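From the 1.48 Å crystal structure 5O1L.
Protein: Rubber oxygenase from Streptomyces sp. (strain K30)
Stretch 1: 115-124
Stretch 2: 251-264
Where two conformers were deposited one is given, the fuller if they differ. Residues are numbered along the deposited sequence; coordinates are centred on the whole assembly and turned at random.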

ATOM      1  N   ALA A 115     -17.462  -6.844   9.271  1.00 13.78           N
ATOM      2  CA  ALA A 115     -16.299  -6.063   9.625  1.00 13.02           C
ATOM      3  C   ALA A 115     -15.703  -5.400   8.415  1.00 12.87           C
ATOM      4  O   ALA A 115     -15.211  -4.281   8.478  1.00 12.25           O
ATOM      5  CB  ALA A 115     -15.244  -6.923  10.291  1.00 13.72           C
ATOM      6  N   LEU A 116     -15.657  -6.118   7.314  1.00 12.30           N
ATOM      7  CA  LEU A 116     -15.183  -5.507   6.093  1.00 12.49           C
ATOM      8  C   LEU A 116     -16.007  -4.268   5.726  1.00 13.11           C
ATOM      9  O   LEU A 116     -15.460  -3.276   5.305  1.00 13.06           O
ATOM     10  CB  LEU A 116     -15.119  -6.508   4.950  1.00 13.10           C
ATOM     11  CG  LEU A 116     -14.084  -7.610   5.079  1.00 12.88           C
ATOM     12  CD1 LEU A 116     -14.347  -8.639   3.958  1.00 13.73           C
ATOM     13  CD2 LEU A 116     -12.698  -7.132   5.149  1.00 12.99           C
ATOM     14  N   ASP A 117     -17.304  -4.384   5.851  1.00 14.31           N
ATOM     15  CA  ASP A 117     -18.208  -3.239   5.566  1.00 16.96           C
ATOM     16  C   ASP A 117     -17.917  -2.108   6.522  1.00 15.24           C
ATOM     17  O   ASP A 117     -17.883  -0.898   6.120  1.00 15.48           O
ATOM     18  CB  ASP A 117     -19.657  -3.659   5.720  1.00 20.43           C
ATOM     19  CG  ASP A 117     -20.185  -4.577   4.647  1.00 30.49           C
ATOM     20  OD1 ASP A 117     -19.544  -4.838   3.603  1.00 37.38           O
ATOM     21  OD2 ASP A 117     -21.360  -5.054   4.846  1.00 39.22           O
ATOM     22  N   ARG A 118     -17.717  -2.412   7.814  1.00 13.45           N
ATOM     23  CA  ARG A 118     -17.441  -1.385   8.786  1.00 13.78           C
ATOM     24  C   ARG A 118     -16.135  -0.678   8.515  1.00 13.47           C
ATOM     25  O   ARG A 118     -16.010   0.524   8.674  1.00 12.81           O
ATOM     26  CB  ARG A 118     -17.498  -1.968  10.194  1.00 15.10           C
ATOM     27  CG  ARG A 118     -17.251  -0.946  11.237  1.00 15.57           C
ATOM     28  CD  ARG A 118     -17.405  -1.508  12.673  1.00 19.41           C
ATOM     29  NE  ARG A 118     -17.520  -0.378  13.521  1.00 21.03           N
ATOM     30  CZ  ARG A 118     -18.298  -0.265  14.590  1.00 23.32           C
ATOM     31  NH1 ARG A 118     -19.009  -1.300  15.014  1.00 24.15           N
ATOM     32  NH2 ARG A 118     -18.286   0.872  15.265  1.00 26.55           N
ATOM     33  N   GLY A 119     -15.121  -1.452   8.128  1.00 11.96           N
ATOM     34  CA  GLY A 119     -13.851  -0.852   7.795  1.00 12.03           C
ATOM     35  C   GLY A 119     -13.866   0.029   6.595  1.00 12.30           C
ATOM     36  O   GLY A 119     -13.181   1.057   6.570  1.00 13.07           O
ATOM     37  N   ALA A 120     -14.676  -0.374   5.610  1.00 12.45           N
ATOM     38  CA  ALA A 120     -14.857   0.469   4.411  1.00 12.83           C
ATOM     39  C   ALA A 120     -15.582   1.764   4.787  1.00 12.99           C
ATOM     40  O   ALA A 120     -15.178   2.844   4.347  1.00 13.14           O
ATOM     41  CB  ALA A 120     -15.677  -0.297   3.384  1.00 13.69           C
ATOM     42  N   GLN A 121     -16.607   1.645   5.626  1.00 13.50           N
ATOM     43  CA  GLN A 121     -17.306   2.856   6.091  1.00 15.10           C
ATOM     44  C   GLN A 121     -16.403   3.779   6.889  1.00 14.00           C
ATOM     45  O   GLN A 121     -16.412   5.003   6.708  1.00 15.18           O
ATOM     46  CB  GLN A 121     -18.545   2.525   6.870  1.00 17.28           C
ATOM     47  CG  GLN A 121     -19.648   1.949   6.032  1.00 22.40           C
ATOM     48  CD  GLN A 121     -20.300   2.943   5.032  1.00 27.90           C
ATOM     49  OE1 GLN A 121     -20.213   4.184   5.137  1.00 32.05           O
ATOM     50  NE2 GLN A 121     -20.936   2.384   4.048  1.00 32.79           N
ATOM     51  N   PHE A 122     -15.559   3.211   7.738  1.00 13.55           N
ATOM     52  CA  PHE A 122     -14.632   4.013   8.511  1.00 12.99           C
ATOM     53  C   PHE A 122     -13.677   4.766   7.616  1.00 13.25           C
ATOM     54  O   PHE A 122     -13.395   5.955   7.812  1.00 12.61           O
ATOM     55  CB  PHE A 122     -13.824   3.041   9.445  1.00 13.64           C
ATOM     56  CG  PHE A 122     -12.646   3.631  10.121  1.00 14.37           C
ATOM     57  CD1 PHE A 122     -12.776   4.582  11.138  1.00 14.00           C
ATOM     58  CD2 PHE A 122     -11.373   3.324   9.657  1.00 15.09           C
ATOM     59  CE1 PHE A 122     -11.654   5.068  11.740  1.00 14.75           C
ATOM     60  CE2 PHE A 122     -10.245   3.890  10.251  1.00 15.35           C
ATOM     61  CZ  PHE A 122     -10.404   4.760  11.324  1.00 14.43           C
ATOM     62  N   SER A 123     -13.129   4.088   6.619  1.00 12.19           N
ATOM     63  CA  SER A 123     -12.186   4.670   5.674  0.50 14.19           C
ATOM     64  C   SER A 123     -12.803   5.851   4.945  1.00 13.64           C
ATOM     65  O   SER A 123     -12.142   6.852   4.709  1.00 15.92           O
ATOM     66  CB  SER A 123     -11.681   3.582   4.732  0.50 15.46           C
ATOM     67  OG  SER A 123     -10.788   2.686   5.402  0.50 16.66           O
ATOM     68  N   LYS A 124     -14.049   5.728   4.579  1.00 13.47           N
ATOM     69  CA  LYS A 124     -14.780   6.838   3.955  1.00 16.19           C
ATOM     70  C   LYS A 124     -15.001   7.966   4.916  1.00 14.30           C
ATOM     71  O   LYS A 124     -14.692   9.111   4.608  1.00 15.19           O
ATOM     72  CB  LYS A 124     -16.097   6.299   3.418  1.00 19.66           C
ATOM     73  CG  LYS A 124     -17.020   7.363   2.798  1.00 23.82           C
ATOM     74  CD  LYS A 124     -16.646   7.714   1.351  1.00 31.25           C
ATOM     75  CE  LYS A 124     -17.895   8.370   0.731  1.00 35.51           C
ATOM     76  NZ  LYS A 124     -17.630   9.224  -0.445  1.00 38.26           N
TER
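Stretch 2, residues 251-264: TADAEAYLHVWQVS

Both stretches are helical throughout, with phi near -60° and psi near -40°; amides from Gly119 and from Glu255 onward bond to the carbonyl four residues earlier. Stretch 2 lies across stretch 1 at a signed crossing angle of -107°, so the chains run nearly perpendicular, and their axes approach to 7.5 Å. So close a packing depends on small residues at the crossing. Gly119 CA lies only 4.5 Å from Tyr257 CA and 3.9 Å from Val260 CG2; a CB on Gly119 would point toward stretch 2 and fall 2.6 Å from Val260 CG2 and 2.8 Å from Ala256 O, both clashes. Ala256 answers the glycine with a single methyl directed toward stretch 1, its CB resting 3.5 Å from Gly119 N and 3.5 Å from Ala115 O.

Toward the C-terminal end of stretch 2, Leu116 is the main apolar contact. Its CB points sideways, but in the m,t rotamer its end reaches across, placing CD2 4.0 Å from both Val260 CG2 and Val263 CG2 and 3.7 Å from His259 CD2. Ala115 directs its methyl toward stretch 2, where Ala115 CB lies 3.7 Å from His259 CD2.

Toward the N-terminal end of stretch 2 a salt bridge joins the apolar packing. The long, extended Arg118 brings its NE to Asp253 OD1 at 2.9 Å, a nearly linear hydrogen bond within a salt bridge, while Ala252 CB covers one face of the guanidinium, 3.4 Å from Arg118 CZ. Two waters bridge the same residues: one donates to Arg118 O and Asp253 OD1, the other accepts from Arg118 NH2 and donates to Asp253 OD2. Phe122, whose CB points toward stretch 2, sets CD1 3.6 Å from Asp253 CB and CE2 4.0 Å from Tyr257 CD1; the two buried rings meet obliquely, their planes at 72°. A large flat ring suits this buried place because it offers apolar surface to both Asp253 CB and Tyr257.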

ATOM      1  N   THR A 251     -12.604   1.446  19.191  1.00 15.94           N
ATOM      2  CA  THR A 251     -12.003   0.133  19.115  0.50 15.03           C
ATOM      3  C   THR A 251     -12.591  -0.693  17.980  1.00 14.67           C
ATOM      4  O   THR A 251     -11.859  -1.421  17.266  1.00 15.41           O
ATOM      5  CB  THR A 251     -12.212  -0.615  20.415  0.50 14.39           C
ATOM      6  OG1 THR A 251     -13.617  -0.602  20.816  0.50 17.80           O
ATOM      7  CG2 THR A 251     -11.288   0.048  21.450  0.50 13.34           C
ATOM      8  N   ALA A 252     -13.907  -0.637  17.803  1.00 14.09           N
ATOM      9  CA  ALA A 252     -14.541  -1.454  16.806  1.00 14.60           C
ATOM     10  C   ALA A 252     -14.077  -1.035  15.375  1.00 13.81           C
ATOM     11  O   ALA A 252     -13.805  -1.901  14.530  1.00 13.29           O
ATOM     12  CB  ALA A 252     -16.043  -1.347  16.873  1.00 15.88           C
ATOM     13  N   ASP A 253     -13.960   0.267  15.156  1.00 12.49           N
ATOM     14  CA  ASP A 253     -13.491   0.718  13.840  1.00 11.93           C
ATOM     15  C   ASP A 253     -12.037   0.371  13.639  1.00 11.85           C
ATOM     16  O   ASP A 253     -11.641   0.021  12.514  1.00 11.87           O
ATOM     17  CB  ASP A 253     -13.645   2.227  13.701  1.00 13.19           C
ATOM     18  CG  ASP A 253     -15.070   2.643  13.326  1.00 15.08           C
ATOM     19  OD1 ASP A 253     -15.872   1.841  12.821  1.00 17.04           O
ATOM     20  OD2 ASP A 253     -15.350   3.847  13.534  1.00 17.32           O
ATOM     21  N   ALA A 254     -11.166   0.487  14.630  1.00 11.18           N
ATOM     22  CA  ALA A 254      -9.795   0.073  14.531  1.00 11.51           C
ATOM     23  C   ALA A 254      -9.699  -1.382  14.162  1.00 11.45           C
ATOM     24  O   ALA A 254      -8.857  -1.774  13.348  1.00 11.07           O
ATOM     25  CB  ALA A 254      -9.018   0.339  15.788  1.00 11.69           C
ATOM     26  N   GLU A 255     -10.491  -2.208  14.809  1.00 11.40           N
ATOM     27  CA  GLU A 255     -10.474  -3.650  14.509  1.00 11.76           C
ATOM     28  C   GLU A 255     -10.973  -3.938  13.107  1.00 11.46           C
ATOM     29  O   GLU A 255     -10.457  -4.836  12.439  1.00 11.81           O
ATOM     30  CB  GLU A 255     -11.282  -4.413  15.509  1.00 12.57           C
ATOM     31  CG  GLU A 255     -10.617  -4.417  16.852  1.00 15.02           C
ATOM     32  CD  GLU A 255      -9.273  -4.997  16.923  1.00 16.38           C
ATOM     33  OE1 GLU A 255      -9.115  -6.126  16.342  1.00 19.20           O
ATOM     34  OE2 GLU A 255      -8.406  -4.399  17.614  1.00 20.46           O
ATOM     35  N   ALA A 256     -11.963  -3.193  12.643  1.00 11.09           N
ATOM     36  CA  ALA A 256     -12.492  -3.410  11.300  1.00 10.94           C
ATOM     37  C   ALA A 256     -11.499  -2.981  10.250  1.00 10.80           C
ATOM     38  O   ALA A 256     -11.335  -3.665   9.231  1.00 11.04           O
ATOM     39  CB  ALA A 256     -13.776  -2.635  11.149  1.00 11.41           C
ATOM     40  N   TYR A 257     -10.811  -1.867  10.485  1.00 10.35           N
ATOM     41  CA  TYR A 257      -9.739  -1.433   9.591  1.00 10.05           C
ATOM     42  C   TYR A 257      -8.627  -2.473   9.514  1.00 10.60           C
ATOM     43  O   TYR A 257      -8.152  -2.837   8.408  1.00  9.91           O
ATOM     44  CB  TYR A 257      -9.191  -0.052  10.026  1.00 10.89           C
ATOM     45  CG  TYR A 257      -8.093   0.518   9.183  1.00 11.58           C
ATOM     46  CD1 TYR A 257      -8.389   1.174   8.050  1.00 14.87           C
ATOM     47  CD2 TYR A 257      -6.776   0.391   9.509  1.00 12.86           C
ATOM     48  CE1 TYR A 257      -7.374   1.728   7.284  1.00 13.98           C
ATOM     49  CE2 TYR A 257      -5.758   0.942   8.760  1.00 14.09           C
ATOM     50  CZ  TYR A 257      -6.082   1.586   7.628  1.00 14.21           C
ATOM     51  OH  TYR A 257      -5.039   2.099   6.816  1.00 15.50           O
ATOM     52  N   LEU A 258      -8.165  -3.008  10.630  1.00 10.54           N
ATOM     53  CA  LEU A 258      -7.210  -4.089  10.611  1.00  9.97           C
ATOM     54  C   LEU A 258      -7.707  -5.271   9.789  1.00 10.69           C
ATOM     55  O   LEU A 258      -6.965  -5.824   8.983  1.00 10.03           O
ATOM     56  CB  LEU A 258      -6.903  -4.556  12.030  1.00 10.98           C
ATOM     57  CG  LEU A 258      -5.952  -5.758  12.145  1.00 11.35           C
ATOM     58  CD1 LEU A 258      -4.585  -5.485  11.574  1.00 11.71           C
ATOM     59  CD2 LEU A 258      -5.826  -6.071  13.631  1.00 12.03           C
ATOM     60  N   HIS A 259      -8.947  -5.631   9.979  1.00 10.05           N
ATOM     61  CA  HIS A 259      -9.544  -6.771   9.254  1.00 10.12           C
ATOM     62  C   HIS A 259      -9.506  -6.568   7.770  1.00  9.85           C
ATOM     63  O   HIS A 259      -9.164  -7.490   7.017  1.00  9.67           O
ATOM     64  CB  HIS A 259     -10.928  -7.069   9.777  1.00 10.23           C
ATOM     65  CG  HIS A 259     -11.483  -8.371   9.314  1.00 11.08           C
ATOM     66  ND1 HIS A 259     -10.899  -9.567   9.689  1.00 13.62           N
ATOM     67  CD2 HIS A 259     -12.498  -8.691   8.498  1.00 11.91           C
ATOM     68  CE1 HIS A 259     -11.577 -10.567   9.093  1.00 13.40           C
ATOM     69  NE2 HIS A 259     -12.557 -10.072   8.419  1.00 13.09           N
ATOM     70  N   VAL A 260      -9.870  -5.380   7.308  1.00  9.63           N
ATOM     71  CA  VAL A 260      -9.729  -5.093   5.858  1.00  9.91           C
ATOM     72  C   VAL A 260      -8.327  -5.359   5.391  1.00  9.98           C
ATOM     73  O   VAL A 260      -8.126  -5.976   4.318  1.00  9.61           O
ATOM     74  CB  VAL A 260     -10.166  -3.658   5.558  1.00 10.84           C
ATOM     75  CG1 VAL A 260      -9.823  -3.252   4.136  1.00 10.90           C
ATOM     76  CG2 VAL A 260     -11.606  -3.396   5.829  1.00 11.37           C
ATOM     77  N   TRP A 261      -7.326  -4.888   6.088  1.00  9.34           N
ATOM     78  CA  TRP A 261      -5.929  -5.077   5.731  1.00  9.53           C
ATOM     79  C   TRP A 261      -5.471  -6.497   5.864  1.00  9.62           C
ATOM     80  O   TRP A 261      -4.654  -6.976   5.080  1.00 10.09           O
ATOM     81  CB  TRP A 261      -5.027  -4.041   6.419  1.00 10.22           C
ATOM     82  CG  TRP A 261      -5.152  -2.723   5.790  1.00 10.49           C
ATOM     83  CD1 TRP A 261      -6.014  -1.709   6.038  1.00 12.43           C
ATOM     84  CD2 TRP A 261      -4.384  -2.329   4.618  1.00 11.21           C
ATOM     85  NE1 TRP A 261      -5.821  -0.699   5.094  1.00 12.48           N
ATOM     86  CE2 TRP A 261      -4.805  -1.043   4.271  1.00 11.52           C
ATOM     87  CE3 TRP A 261      -3.398  -2.932   3.906  1.00 12.91           C
ATOM     88  CZ2 TRP A 261      -4.251  -0.349   3.181  1.00 12.21           C
ATOM     89  CZ3 TRP A 261      -2.807  -2.255   2.873  1.00 13.19           C
ATOM     90  CH2 TRP A 261      -3.282  -0.984   2.496  1.00 13.12           C
ATOM     91  N   GLN A 262      -6.001  -7.266   6.801  1.00  8.93           N
ATOM     92  CA  GLN A 262      -5.655  -8.675   6.930  1.00  9.35           C
ATOM     93  C   GLN A 262      -6.204  -9.461   5.722  1.00  9.21           C
ATOM     94  O   GLN A 262      -5.465 -10.231   5.119  1.00  9.97           O
ATOM     95  CB  GLN A 262      -6.221  -9.254   8.236  1.00  9.53           C
ATOM     96  CG  GLN A 262      -5.606  -8.777   9.551  1.00  9.68           C
ATOM     97  CD  GLN A 262      -6.436  -9.156  10.733  1.00 10.27           C
ATOM     98  OE1 GLN A 262      -7.672  -9.182  10.703  1.00 10.88           O
ATOM     99  NE2 GLN A 262      -5.704  -9.469  11.809  1.00 10.41           N
ATOM    100  N   VAL A 263      -7.487  -9.268   5.406  1.00  9.84           N
ATOM    101  CA  VAL A 263      -8.066  -9.976   4.309  1.00 10.01           C
ATOM    102  C   VAL A 263      -7.343  -9.563   3.038  1.00 10.00           C
ATOM    103  O   VAL A 263      -7.027 -10.403   2.204  1.00 10.57           O
ATOM    104  CB  VAL A 263      -9.544  -9.679   4.222  1.00 10.88           C
ATOM    105  CG1 VAL A 263     -10.146 -10.135   2.872  1.00 12.14           C
ATOM    106  CG2 VAL A 263     -10.310 -10.276   5.408  1.00 11.46           C
ATOM    107  N   SER A 264      -7.015  -8.273   2.916  1.00  9.87           N
ATOM    108  CA  SER A 264      -6.352  -7.838   1.672  1.00 10.29           C
ATOM    109  C   SER A 264      -4.984  -8.453   1.533  1.00 10.86           C
ATOM    110  O   SER A 264      -4.594  -8.839   0.427  1.00 12.19           O
ATOM    111  CB  SER A 264      -6.273  -6.343   1.636  1.00 11.11           C
ATOM    112  OG  SER A 264      -7.569  -5.736   1.620  1.00 11.99           O
TER
HETATM  113  O   HOH W   1     -17.321   2.380  10.477  1.00 21.04           O
HETATM  114  O   HOH W   2     -17.988   3.693  14.442  1.00 28.02           O